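Local coordinates for protein diadenosine tetraphosphatase, putative (Trypanosoma brucei, PDB 2QJC) that probably hydrolyses phosphate anhydrides or esters, such as diadenosine tetraphosphate, as a manganese-binding member of the calcineurin-like phosphoesterase family, at residues A140-H145 with T159-L164; V200-D205 with P216-L221; P189-W194 with G209-Y214. All blocks are in the same frame, centred on the assembly; numbering follows the deposited sequence.

Following the chain from the N terminus, contact 1 comes first and stands by itself: residues 140-145 leave strand 137-140, and residues 159-164 return at the end of helix 155-160 to close a loop beside the manganese site. The other two contacts cross. Segment 189-194 opens contact 3, strand 199-202 then opens contact 2, 209-214 closes contact 3, and 216-221 closes contact 2. Contact 2 adds the outermost strand 218-220 to a five-stranded sheet, while contact 3 packs the turn after strand 188-189 against the loop leading into strand 218-220. H141 of contact 1 and H204 of contact 2 bind the same manganese, and the backbones of R162 and W190 join contacts 1 and 3.

Contact 1. Residues A140-H145 with T159-L164; sequences AHAGLH and TTMRNL. With MN (manganese (II) ion), chain C; PO4 (phosphate ion), chain D.
A142 and T159 lie with their CA atoms 4.9 Å apart, and from there the segments diverge by 37° until the CA atoms of H145 and L164 are separated by 8.5 Å. The first segment is a metal-binding loop of the calcineurin-like phosphoesterase fold, following strand 137-140. The second leaves helix 155-160 and enters strand 163-166 through a classic beta bulge, R162 and N163 both facing T180. No hydrogen bond joins the segments directly; a water donates to both A142 O and M161 O. H141 keeps CG anti to its backbone N (chi1 178°), and its NE2 binds manganese at 2.3 Å, a metal shared with D55, N81 and H204 and with O4 of a phosphate ion, probably from the crystallisation liquor. Its ND1 bonds to V53 O, so both ring nitrogens are held. T159 O lies 3.1 Å from H141 CD2, at the ring edge near its plane, where it may stabilise the polarised C-H. The small A142 suits the close backbone approach, with CB 3.5 Å from T160 N. M161, a selenomethionine, has SE anti to CA (chi2 -176°) and rests it 3.7 Å from L144 N. G143 suits its place twice over: a CB would press on A142 O and crowd M161 SE. R162, long and charged, reaches the site: NH1 forms a salt bridge with D205, and NH2 donates to phosphate O2 over 2.8 Å.

Contact 2. Residues V200-D205 with P216-L221; sequences VVFGHD and PLAIGL. With MN (manganese (II) ion), chain C.
F202 takes chi1 of 62°, which puts CG between its own backbone N and carbonyl carbon, and chi2 of 105° turns the ring so that one face meets G220 on the neighbouring strand. The setting is a parallel pair of beta strands, 200-202 and 218-220, whose axes lie 4.8 Å apart and differ by 4° in direction; the second is the outermost strand of a five-stranded sheet. The ladder follows the parallel pattern. V200 bonds through its N to L217 O and through its O to I219 N; F202 then donates its N to I219 O at 3.0 Å and accepts from L221 N. Glycine suits position 220, because its CA makes a CH-pi contact over the face of the F202 ring, 3.6 Å from the centroid, and a CB there would clash with F202 CZ. A218, with a lone methyl, sets CB 4.3 Å from F202 CE2 at the ring edge, and W190 meets the same ring edge-to-face. On the other face of the sheet V201 CG1, anti to its backbone N, touches L221 CD1 at 3.6 Å. Branched aliphatic residues fit here, since V201, I219 and L221 pack on I23, F236, A234 and I241 of the second sheet. Past the strand, G203 O accepts from D205 N over 2.7 Å, a classic gamma turn with H204 at its centre. That turn and the bond from H204 N to D26 OD1 fix the backbone of H204, consistent with holding its imidazole toward the metal, where H204 ND1 binds manganese at 2.3 Å.

Contact 3. Residues P189-W194 with G209-Y214; sequences PWASMW and GLQEQY
Y214 has the largest share of this contact, laying its ring against the turn formed by A191 and S192. Its CG is anti to the carbonyl carbon (chi1 -52°), and one face of the ring receives the peptide group joining those two residues, with A191 C above the centre and S192 N, displaced toward the rim, 3.8 Å above the plane. On that same face A191 CB lies 3.6 Å from Y214 CD2. A methyl suits this place because it is held between two aromatic residues: the same CB also stands over the centre of the W190 ring. Across the tyrosine ring from it, S192 CB lies 3.6 Å from Y214 CE1. The serine hydroxyl is turned to its own segment, where S192 OG donates to P189 O over 2.9 Å. S192 N donates to that same carbonyl, and M193 N to W190 O and W194 N to A191 O continue the series, so the turn is held by its own i to i+3 bonds, and the tyrosine adds none. P189 opens the turn and crosses the tyrosine at about a right angle; proline suits this end because its apolar ring offers CG to Y214 OH at 3.6 Å and its N carries no hydrogen to satisfy. Beside the aromatic group, Q211 OE1 lies in the plane at the ring edge, and its polarity is used by a water, which donates to Q211 OE1 at 3.2 Å and accepts from A191 N at 3.1 Å. The loop before strand 218-220 is thus packed on the turn after strand 188-189. Since no direct hydrogen bond crosses between the segments, the match rests on the shape and dispersion of a flat ring lying on a backbone turn, with one water as the polar link.

Contact 1. Residues A140-H145 with T159-L164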
ATOM      1  N   ALA A 140       5.858  -0.953   0.748  1.00 21.66           N
ATOM      2  CA  ALA A 140       5.778   0.360   1.392  1.00 20.04           C
ATOM      3  C   ALA A 140       4.592   1.064   0.713  1.00 19.99           C
ATOM      4  O   ALA A 140       4.238   0.729  -0.415  1.00 21.73           O
ATOM      5  CB  ALA A 140       7.077   1.155   1.181  1.00 21.19           C
ATOM      6  N   HIS A 141       3.977   2.032   1.382  1.00 20.70           N
ATOM      7  CA  HIS A 141       2.813   2.695   0.797  1.00 22.09           C
ATOM      8  C   HIS A 141       3.084   3.554  -0.439  1.00 21.73           C
ATOM      9  O   HIS A 141       2.405   3.402  -1.464  1.00 23.08           O
ATOM     10  CB  HIS A 141       2.078   3.538   1.853  1.00 21.11           C
ATOM     11  CG  HIS A 141       0.903   4.283   1.300  1.00 22.10           C
ATOM     12  ND1 HIS A 141      -0.207   3.646   0.784  1.00 21.51           N
ATOM     13  CD2 HIS A 141       0.698   5.608   1.109  1.00 21.56           C
ATOM     14  CE1 HIS A 141      -1.042   4.545   0.295  1.00 20.83           C
ATOM     15  NE2 HIS A 141      -0.516   5.743   0.478  1.00 21.90           N
ATOM     16  N   ALA A 142       4.061   4.453  -0.350  1.00 20.64           N
ATOM     17  CA  ALA A 142       4.390   5.336  -1.471  1.00 20.37           C
ATOM     18  C   ALA A 142       5.726   4.997  -2.122  1.00 19.58           C
ATOM     19  O   ALA A 142       5.885   5.127  -3.339  1.00 17.44           O
ATOM     20  CB  ALA A 142       4.393   6.804  -1.004  1.00 21.01           C
ATOM     21  N   GLY A 143       6.691   4.572  -1.317  1.00 18.75           N
ATOM     22  CA  GLY A 143       7.991   4.233  -1.874  1.00 19.17           C
ATOM     23  C   GLY A 143       9.080   4.161  -0.827  1.00 19.76           C
ATOM     24  O   GLY A 143       8.797   4.170   0.371  1.00 21.00           O
ATOM     25  N   LEU A 144      10.327   4.069  -1.281  1.00 21.28           N
ATOM     26  CA  LEU A 144      11.479   4.019  -0.383  1.00 22.63           C
ATOM     27  C   LEU A 144      12.542   4.980  -0.907  1.00 24.37           C
ATOM     28  O   LEU A 144      12.707   5.131  -2.117  1.00 24.46           O
ATOM     29  CB  LEU A 144      12.063   2.606  -0.331  1.00 23.23           C
ATOM     30  CG  LEU A 144      11.213   1.490   0.294  1.00 22.66           C
ATOM     31  CD1 LEU A 144      11.913   0.155   0.095  1.00 23.98           C
ATOM     32  CD2 LEU A 144      11.008   1.759   1.781  1.00 22.65           C
ATOM     33  N   HIS A 145      13.252   5.648  -0.008  1.00 26.16           N
ATOM     34  CA  HIS A 145      14.305   6.558  -0.450  1.00 27.19           C
ATOM     35  C   HIS A 145      15.475   5.666  -0.869  1.00 27.57           C
ATOM     36  O   HIS A 145      16.027   4.924  -0.056  1.00 26.37           O
ATOM     37  CB  HIS A 145      14.715   7.507   0.676  1.00 24.58           C
ATOM     38  CG  HIS A 145      15.540   8.665   0.209  1.00 28.90           C
ATOM     39  ND1 HIS A 145      16.759   8.506  -0.417  1.00 30.22           N
ATOM     40  CD2 HIS A 145      15.299   9.998   0.229  1.00 26.12           C
ATOM     41  CE1 HIS A 145      17.232   9.690  -0.762  1.00 30.94           C
ATOM     42  NE2 HIS A 145      16.365  10.611  -0.383  1.00 31.79           N
ATOM     43  N   THR A 159       5.336   7.257   3.144  1.00 23.54           N
ATOM     44  CA  THR A 159       3.880   7.262   2.994  1.00 25.23           C
ATOM     45  C   THR A 159       3.333   8.326   2.045  1.00 25.00           C
ATOM     46  O   THR A 159       2.133   8.315   1.740  1.00 23.92           O
ATOM     47  CB  THR A 159       3.156   7.431   4.355  1.00 24.53           C
ATOM     48  OG1 THR A 159       3.594   8.637   4.994  1.00 28.73           O
ATOM     49  CG2 THR A 159       3.432   6.243   5.257  1.00 24.41           C
ATOM     50  N   THR A 160       4.191   9.229   1.568  1.00 22.84           N
ATOM     51  CA  THR A 160       3.720  10.297   0.675  1.00 25.54           C
ATOM     52  C   THR A 160       4.537  10.626  -0.579  1.00 26.27           C
ATOM     53  O   THR A 160       4.074  11.396  -1.423  1.00 25.96           O
ATOM     54  CB  THR A 160       3.581  11.652   1.435  1.00 25.96           C
ATOM     55  OG1 THR A 160       4.885  12.176   1.710  1.00 27.39           O
ATOM     56  CG2 THR A 160       2.834  11.475   2.747  1.00 24.02           C
HETATM   57  N   MSE A 161       5.732  10.061  -0.723  1.00 25.35           N
HETATM   58  CA  MSE A 161       6.573  10.418  -1.873  1.00 26.30           C
HETATM   59  C   MSE A 161       6.073  10.050  -3.273  1.00 26.29           C
HETATM   60  O   MSE A 161       5.551   8.954  -3.502  1.00 24.21           O
HETATM   61  CB  MSE A 161       7.996   9.862  -1.683  1.00 28.62           C
HETATM   62  CG  MSE A 161       8.172   8.391  -2.063  1.00 35.56           C
HETATM   63 SE   MSE A 161       9.964   7.716  -1.669  1.00 47.02          SE
HETATM   64  CE  MSE A 161      10.996   8.714  -2.949  1.00 35.94           C
ATOM     65  N   ARG A 162       6.242  10.988  -4.204  1.00 25.65           N
ATOM     66  CA  ARG A 162       5.864  10.789  -5.602  1.00 25.89           C
ATOM     67  C   ARG A 162       7.087  11.059  -6.485  1.00 24.85           C
ATOM     68  O   ARG A 162       7.325  10.369  -7.489  1.00 23.13           O
ATOM     69  CB  ARG A 162       4.742  11.748  -6.009  1.00 27.48           C
ATOM     70  CG  ARG A 162       3.398  11.476  -5.360  1.00 29.51           C
ATOM     71  CD  ARG A 162       2.432  12.627  -5.637  1.00 35.01           C
ATOM     72  NE  ARG A 162       1.339  12.690  -4.661  1.00 35.21           N
ATOM     73  CZ  ARG A 162       0.243  11.944  -4.718  1.00 36.63           C
ATOM     74  NH1 ARG A 162       0.081  11.073  -5.706  1.00 37.70           N
ATOM     75  NH2 ARG A 162      -0.694  12.075  -3.790  1.00 40.49           N
ATOM     76  N   ASN A 163       7.872  12.053  -6.079  1.00 24.69           N
ATOM     77  CA  ASN A 163       9.052  12.474  -6.816  1.00 25.99           C
ATOM     78  C   ASN A 163      10.349  12.548  -6.001  1.00 26.10           C
ATOM     79  O   ASN A 163      10.340  12.596  -4.772  1.00 26.57           O
ATOM     80  CB  ASN A 163       8.786  13.855  -7.439  1.00 28.58           C
ATOM     81  CG  ASN A 163       7.976  13.782  -8.730  1.00 31.40           C
ATOM     82  OD1 ASN A 163       7.222  12.836  -8.958  1.00 33.66           O
ATOM     83  ND2 ASN A 163       8.128  14.796  -9.581  1.00 31.21           N
ATOM     84  N   LEU A 164      11.465  12.564  -6.724  1.00 28.42           N
ATOM     85  CA  LEU A 164      12.802  12.687  -6.147  1.00 29.63           C
ATOM     86  C   LEU A 164      13.523  13.763  -6.974  1.00 31.84           C
ATOM     87  O   LEU A 164      13.601  13.676  -8.213  1.00 28.39           O
ATOM     88  CB  LEU A 164      13.561  11.354  -6.226  1.00 27.73           C
ATOM     89  CG  LEU A 164      13.234  10.303  -5.153  1.00 28.34           C
ATOM     90  CD1 LEU A 164      13.815   8.948  -5.563  1.00 27.38           C
ATOM     91  CD2 LEU A 164      13.785  10.751  -3.808  1.00 25.48           C
TER
HETATM   92 MN    MN C 401      -1.720   7.617  -0.252  1.00 45.44          MN
HETATM   93  P   PO4 D 500      -3.960   9.583  -2.573  1.00 47.08           P
HETATM   94  O1  PO4 D 500      -4.937   9.124  -3.790  1.00 46.07           O
HETATM   95  O2  PO4 D 500      -2.586  10.052  -3.214  1.00 45.97           O
HETATM   96  O3  PO4 D 500      -4.642  10.760  -1.817  1.00 47.54           O
HETATM   97  O4  PO4 D 500      -3.715   8.365  -1.639  1.00 47.40           O
HETATM   98  O   HOH W   1       4.581   6.858  -4.922  1.00 19.65           O

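Contact 2. Residues V200-D205 with P216-L221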
ATOM      1  N   VAL A 200      10.318  -3.471  -5.058  1.00 25.16           N
ATOM      2  CA  VAL A 200       9.460  -2.727  -4.146  1.00 22.59           C
ATOM      3  C   VAL A 200       8.061  -2.621  -4.741  1.00 22.99           C
ATOM      4  O   VAL A 200       7.887  -2.160  -5.871  1.00 23.75           O
ATOM      5  CB  VAL A 200      10.007  -1.305  -3.891  1.00 23.52           C
ATOM      6  CG1 VAL A 200       8.976  -0.463  -3.124  1.00 17.58           C
ATOM      7  CG2 VAL A 200      11.307  -1.397  -3.102  1.00 24.10           C
ATOM      8  N   VAL A 201       7.068  -3.068  -3.983  1.00 21.86           N
ATOM      9  CA  VAL A 201       5.686  -3.008  -4.429  1.00 19.61           C
ATOM     10  C   VAL A 201       4.984  -1.910  -3.625  1.00 20.09           C
ATOM     11  O   VAL A 201       5.030  -1.897  -2.392  1.00 18.50           O
ATOM     12  CB  VAL A 201       4.984  -4.371  -4.228  1.00 19.42           C
ATOM     13  CG1 VAL A 201       3.566  -4.307  -4.773  1.00 14.85           C
ATOM     14  CG2 VAL A 201       5.800  -5.496  -4.924  1.00 16.15           C
ATOM     15  N   PHE A 202       4.320  -1.000  -4.326  1.00 19.59           N
ATOM     16  CA  PHE A 202       3.666   0.123  -3.663  1.00 20.62           C
ATOM     17  C   PHE A 202       2.342   0.542  -4.305  1.00 18.85           C
ATOM     18  O   PHE A 202       1.890  -0.069  -5.265  1.00 22.24           O
ATOM     19  CB  PHE A 202       4.639   1.309  -3.663  1.00 20.98           C
ATOM     20  CG  PHE A 202       5.006   1.796  -5.053  1.00 21.23           C
ATOM     21  CD1 PHE A 202       4.461   2.975  -5.558  1.00 19.69           C
ATOM     22  CD2 PHE A 202       5.884   1.063  -5.860  1.00 20.14           C
ATOM     23  CE1 PHE A 202       4.785   3.421  -6.847  1.00 18.09           C
ATOM     24  CE2 PHE A 202       6.216   1.497  -7.148  1.00 21.03           C
ATOM     25  CZ  PHE A 202       5.665   2.679  -7.645  1.00 20.82           C
ATOM     26  N   GLY A 203       1.742   1.596  -3.762  1.00 19.46           N
ATOM     27  CA  GLY A 203       0.495   2.148  -4.281  1.00 18.40           C
ATOM     28  C   GLY A 203       0.568   3.672  -4.186  1.00 18.63           C
ATOM     29  O   GLY A 203       1.456   4.282  -4.778  1.00 17.67           O
ATOM     30  N   HIS A 204      -0.367   4.285  -3.459  1.00 19.94           N
ATOM     31  CA  HIS A 204      -0.397   5.738  -3.228  1.00 21.11           C
ATOM     32  C   HIS A 204      -0.607   6.731  -4.385  1.00 23.63           C
ATOM     33  O   HIS A 204      -1.527   7.553  -4.332  1.00 23.52           O
ATOM     34  CB  HIS A 204       0.874   6.151  -2.467  1.00 22.89           C
ATOM     35  CG  HIS A 204       0.993   7.627  -2.219  1.00 25.57           C
ATOM     36  ND1 HIS A 204       0.068   8.339  -1.486  1.00 27.07           N
ATOM     37  CD2 HIS A 204       1.947   8.519  -2.583  1.00 25.63           C
ATOM     38  CE1 HIS A 204       0.445   9.604  -1.406  1.00 22.39           C
ATOM     39  NE2 HIS A 204       1.583   9.739  -2.064  1.00 27.10           N
ATOM     40  N   ASP A 205       0.250   6.658  -5.404  1.00 24.78           N
ATOM     41  CA  ASP A 205       0.241   7.584  -6.543  1.00 24.51           C
ATOM     42  C   ASP A 205      -0.830   7.336  -7.614  1.00 25.76           C
ATOM     43  O   ASP A 205      -0.507   6.996  -8.757  1.00 23.23           O
ATOM     44  CB  ASP A 205       1.638   7.577  -7.191  1.00 23.49           C
ATOM     45  CG  ASP A 205       1.912   8.818  -8.060  1.00 26.34           C
ATOM     46  OD1 ASP A 205       3.037   8.929  -8.595  1.00 25.68           O
ATOM     47  OD2 ASP A 205       1.021   9.680  -8.211  1.00 24.46           O
ATOM     48  N   PRO A 216      11.577  -5.656 -13.351  1.00 32.39           N
ATOM     49  CA  PRO A 216      11.029  -6.296 -12.155  1.00 30.80           C
ATOM     50  C   PRO A 216      11.476  -5.630 -10.846  1.00 29.57           C
ATOM     51  O   PRO A 216      11.192  -6.141  -9.764  1.00 29.08           O
ATOM     52  CB  PRO A 216      11.559  -7.715 -12.275  1.00 33.17           C
ATOM     53  CG  PRO A 216      12.952  -7.469 -12.781  1.00 33.65           C
ATOM     54  CD  PRO A 216      12.740  -6.410 -13.859  1.00 33.86           C
ATOM     55  N   LEU A 217      12.162  -4.493 -10.942  1.00 27.56           N
ATOM     56  CA  LEU A 217      12.654  -3.807  -9.749  1.00 25.06           C
ATOM     57  C   LEU A 217      11.590  -3.092  -8.919  1.00 24.01           C
ATOM     58  O   LEU A 217      11.784  -2.873  -7.726  1.00 22.03           O
ATOM     59  CB  LEU A 217      13.760  -2.814 -10.129  1.00 27.57           C
ATOM     60  CG  LEU A 217      15.071  -3.441 -10.619  1.00 29.31           C
ATOM     61  CD1 LEU A 217      16.078  -2.344 -10.925  1.00 31.08           C
ATOM     62  CD2 LEU A 217      15.625  -4.381  -9.549  1.00 26.55           C
ATOM     63  N   ALA A 218      10.478  -2.723  -9.544  1.00 23.58           N
ATOM     64  CA  ALA A 218       9.404  -2.036  -8.828  1.00 25.54           C
ATOM     65  C   ALA A 218       8.043  -2.225  -9.498  1.00 25.66           C
ATOM     66  O   ALA A 218       7.966  -2.504 -10.698  1.00 27.66           O
ATOM     67  CB  ALA A 218       9.729  -0.537  -8.686  1.00 23.01           C
ATOM     68  N   ILE A 219       6.975  -2.076  -8.712  1.00 24.14           N
ATOM     69  CA  ILE A 219       5.608  -2.229  -9.209  1.00 21.55           C
ATOM     70  C   ILE A 219       4.627  -1.298  -8.489  1.00 22.89           C
ATOM     71  O   ILE A 219       4.373  -1.459  -7.285  1.00 20.89           O
ATOM     72  CB  ILE A 219       5.099  -3.678  -9.023  1.00 22.15           C
ATOM     73  CG1 ILE A 219       6.009  -4.654  -9.781  1.00 22.24           C
ATOM     74  CG2 ILE A 219       3.652  -3.786  -9.497  1.00 24.33           C
ATOM     75  CD1 ILE A 219       5.647  -6.115  -9.611  1.00 18.69           C
ATOM     76  N   GLY A 220       4.086  -0.324  -9.226  1.00 20.52           N
ATOM     77  CA  GLY A 220       3.123   0.604  -8.652  1.00 23.21           C
ATOM     78  C   GLY A 220       1.720   0.078  -8.924  1.00 23.47           C
ATOM     79  O   GLY A 220       1.269   0.071 -10.071  1.00 24.75           O
ATOM     80  N   LEU A 221       1.021  -0.347  -7.874  1.00 23.44           N
ATOM     81  CA  LEU A 221      -0.318  -0.920  -8.025  1.00 24.04           C
ATOM     82  C   LEU A 221      -1.518   0.007  -7.897  1.00 24.28           C
ATOM     83  O   LEU A 221      -2.653  -0.465  -7.994  1.00 25.23           O
ATOM     84  CB  LEU A 221      -0.516  -2.060  -7.022  1.00 22.83           C
ATOM     85  CG  LEU A 221       0.348  -3.322  -7.094  1.00 23.06           C
ATOM     86  CD1 LEU A 221       0.130  -4.169  -5.828  1.00 22.24           C
ATOM     87  CD2 LEU A 221      -0.018  -4.118  -8.329  1.00 21.22           C
TER
HETATM   88 MN    MN C 401      -1.720   7.617  -0.252  1.00 45.44          MN

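Contact 3. Residues P189-W194 with G209-Y214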
ATOM      1  N   PRO A 189       9.871  10.716 -11.217  1.00 34.58           N
ATOM      2  CA  PRO A 189       9.074   9.780 -10.420  1.00 33.09           C
ATOM      3  C   PRO A 189      10.035   8.948  -9.585  1.00 32.93           C
ATOM      4  O   PRO A 189      11.012   8.403 -10.114  1.00 33.54           O
ATOM      5  CB  PRO A 189       8.329   8.965 -11.476  1.00 32.21           C
ATOM      6  CG  PRO A 189       9.152   9.139 -12.727  1.00 35.05           C
ATOM      7  CD  PRO A 189       9.581  10.573 -12.652  1.00 35.08           C
ATOM      8  N   TRP A 190       9.772   8.859  -8.284  1.00 28.87           N
ATOM      9  CA  TRP A 190      10.671   8.133  -7.402  1.00 27.51           C
ATOM     10  C   TRP A 190      11.065   6.734  -7.897  1.00 26.46           C
ATOM     11  O   TRP A 190      12.246   6.392  -7.900  1.00 26.71           O
ATOM     12  CB  TRP A 190      10.091   8.058  -5.977  1.00 26.24           C
ATOM     13  CG  TRP A 190       9.208   6.870  -5.740  1.00 26.71           C
ATOM     14  CD1 TRP A 190       7.863   6.782  -5.978  1.00 24.38           C
ATOM     15  CD2 TRP A 190       9.638   5.556  -5.366  1.00 23.48           C
ATOM     16  NE1 TRP A 190       7.435   5.491  -5.787  1.00 25.59           N
ATOM     17  CE2 TRP A 190       8.503   4.718  -5.412  1.00 23.90           C
ATOM     18  CE3 TRP A 190      10.877   5.006  -5.005  1.00 24.98           C
ATOM     19  CZ2 TRP A 190       8.566   3.355  -5.111  1.00 22.43           C
ATOM     20  CZ3 TRP A 190      10.944   3.646  -4.705  1.00 23.92           C
ATOM     21  CH2 TRP A 190       9.790   2.836  -4.762  1.00 25.82           C
ATOM     22  N   ALA A 191      10.094   5.938  -8.338  1.00 25.88           N
ATOM     23  CA  ALA A 191      10.381   4.576  -8.788  1.00 23.31           C
ATOM     24  C   ALA A 191      11.461   4.454  -9.858  1.00 26.00           C
ATOM     25  O   ALA A 191      12.188   3.454  -9.894  1.00 22.03           O
ATOM     26  CB  ALA A 191       9.102   3.898  -9.266  1.00 23.14           C
ATOM     27  N   SER A 192      11.586   5.456 -10.727  1.00 26.70           N
ATOM     28  CA  SER A 192      12.611   5.384 -11.773  1.00 27.19           C
ATOM     29  C   SER A 192      14.018   5.395 -11.174  1.00 28.01           C
ATOM     30  O   SER A 192      14.982   5.011 -11.835  1.00 28.34           O
ATOM     31  CB  SER A 192      12.482   6.559 -12.751  1.00 26.64           C
ATOM     32  OG  SER A 192      12.912   7.767 -12.148  1.00 26.85           O
HETATM   33  N   MSE A 193      14.136   5.826  -9.924  1.00 29.42           N
HETATM   34  CA  MSE A 193      15.438   5.907  -9.264  1.00 30.65           C
HETATM   35  C   MSE A 193      15.781   4.697  -8.396  1.00 29.85           C
HETATM   36  O   MSE A 193      16.882   4.625  -7.839  1.00 27.57           O
HETATM   37  CB  MSE A 193      15.494   7.154  -8.385  1.00 34.66           C
HETATM   38  CG  MSE A 193      15.139   8.442  -9.098  1.00 45.18           C
HETATM   39 SE   MSE A 193      16.455   8.928 -10.415  1.00 58.23          SE
HETATM   40  CE  MSE A 193      17.763   9.718  -9.234  1.00 53.07           C
ATOM     41  N   TRP A 194      14.844   3.759  -8.272  1.00 28.25           N
ATOM     42  CA  TRP A 194      15.057   2.574  -7.444  1.00 27.36           C
ATOM     43  C   TRP A 194      15.918   1.537  -8.157  1.00 29.03           C
ATOM     44  O   TRP A 194      15.686   1.214  -9.324  1.00 29.88           O
ATOM     45  CB  TRP A 194      13.706   1.968  -7.028  1.00 26.71           C
ATOM     46  CG  TRP A 194      13.840   0.673  -6.276  1.00 24.59           C
ATOM     47  CD1 TRP A 194      13.611  -0.578  -6.758  1.00 24.45           C
ATOM     48  CD2 TRP A 194      14.321   0.507  -4.939  1.00 24.14           C
ATOM     49  NE1 TRP A 194      13.925  -1.522  -5.808  1.00 26.43           N
ATOM     50  CE2 TRP A 194      14.364  -0.883  -4.680  1.00 25.22           C
ATOM     51  CE3 TRP A 194      14.725   1.397  -3.934  1.00 25.07           C
ATOM     52  CZ2 TRP A 194      14.797  -1.408  -3.454  1.00 25.66           C
ATOM     53  CZ3 TRP A 194      15.155   0.876  -2.714  1.00 26.20           C
ATOM     54  CH2 TRP A 194      15.188  -0.516  -2.487  1.00 26.35           C
ATOM     55  N   GLY A 209      -1.482   6.070 -11.997  1.00 29.33           N
ATOM     56  CA  GLY A 209      -2.080   4.784 -12.289  1.00 30.30           C
ATOM     57  C   GLY A 209      -1.095   3.643 -12.133  1.00 31.62           C
ATOM     58  O   GLY A 209      -0.068   3.778 -11.466  1.00 30.26           O
ATOM     59  N   LEU A 210      -1.415   2.512 -12.753  1.00 31.52           N
ATOM     60  CA  LEU A 210      -0.568   1.328 -12.691  1.00 31.76           C
ATOM     61  C   LEU A 210       0.794   1.620 -13.321  1.00 32.42           C
ATOM     62  O   LEU A 210       0.866   2.061 -14.467  1.00 31.34           O
ATOM     63  CB  LEU A 210      -1.246   0.178 -13.438  1.00 34.30           C
ATOM     64  CG  LEU A 210      -0.674  -1.232 -13.277  1.00 32.66           C
ATOM     65  CD1 LEU A 210      -0.944  -1.725 -11.858  1.00 33.09           C
ATOM     66  CD2 LEU A 210      -1.332  -2.163 -14.285  1.00 34.16           C
ATOM     67  N   GLN A 211       1.871   1.383 -12.569  1.00 31.32           N
ATOM     68  CA  GLN A 211       3.225   1.613 -13.069  1.00 30.82           C
ATOM     69  C   GLN A 211       3.943   0.275 -13.220  1.00 32.15           C
ATOM     70  O   GLN A 211       4.252  -0.381 -12.222  1.00 30.62           O
ATOM     71  CB  GLN A 211       4.015   2.514 -12.108  1.00 28.14           C
ATOM     72  CG  GLN A 211       3.452   3.934 -11.962  1.00 27.77           C
ATOM     73  CD  GLN A 211       4.292   4.828 -11.055  1.00 25.92           C
ATOM     74  OE1 GLN A 211       5.462   5.089 -11.330  1.00 24.39           O
ATOM     75  NE2 GLN A 211       3.691   5.302  -9.969  1.00 22.76           N
ATOM     76  N   GLU A 212       4.209  -0.123 -14.462  1.00 33.35           N
ATOM     77  CA  GLU A 212       4.883  -1.393 -14.738  1.00 35.06           C
ATOM     78  C   GLU A 212       6.182  -1.265 -15.527  1.00 33.67           C
ATOM     79  O   GLU A 212       6.825  -2.273 -15.812  1.00 32.86           O
ATOM     80  CB  GLU A 212       3.968  -2.330 -15.527  1.00 37.73           C
ATOM     81  CG  GLU A 212       2.588  -2.542 -14.953  1.00 41.07           C
ATOM     82  CD  GLU A 212       1.717  -3.373 -15.882  1.00 44.16           C
ATOM     83  OE1 GLU A 212       2.071  -4.542 -16.154  1.00 43.05           O
ATOM     84  OE2 GLU A 212       0.682  -2.850 -16.348  1.00 46.05           O
ATOM     85  N   GLN A 213       6.577  -0.045 -15.877  1.00 33.57           N
ATOM     86  CA  GLN A 213       7.790   0.138 -16.675  1.00 34.90           C
ATOM     87  C   GLN A 213       9.097  -0.031 -15.906  1.00 34.48           C
ATOM     88  O   GLN A 213      10.180   0.088 -16.479  1.00 35.94           O
ATOM     89  CB  GLN A 213       7.788   1.513 -17.345  1.00 35.20           C
ATOM     90  CG  GLN A 213       6.431   2.167 -17.397  1.00 39.84           C
ATOM     91  CD  GLN A 213       6.126   2.959 -16.142  1.00 40.14           C
ATOM     92  OE1 GLN A 213       6.624   4.072 -15.965  1.00 43.05           O
ATOM     93  NE2 GLN A 213       5.317   2.388 -15.259  1.00 37.61           N
ATOM     94  N   TYR A 214       9.011  -0.314 -14.616  1.00 32.79           N
ATOM     95  CA  TYR A 214      10.222  -0.474 -13.832  1.00 31.48           C
ATOM     96  C   TYR A 214      10.389  -1.908 -13.373  1.00 29.38           C
ATOM     97  O   TYR A 214      11.263  -2.216 -12.565  1.00 28.82           O
ATOM     98  CB  TYR A 214      10.195   0.477 -12.639  1.00 29.55           C
ATOM     99  CG  TYR A 214       9.906   1.908 -13.033  1.00 32.60           C
ATOM    100  CD1 TYR A 214      10.805   2.634 -13.816  1.00 32.89           C
ATOM    101  CD2 TYR A 214       8.730   2.534 -12.630  1.00 33.60           C
ATOM    102  CE1 TYR A 214      10.536   3.958 -14.186  1.00 34.39           C
ATOM    103  CE2 TYR A 214       8.449   3.851 -12.988  1.00 36.67           C
ATOM    104  CZ  TYR A 214       9.354   4.555 -13.763  1.00 35.24           C
ATOM    105  OH  TYR A 214       9.077   5.852 -14.102  1.00 37.44           O
TER
HETATM  106  O   HOH W   2       7.266   6.642  -9.261  1.00 22.68           O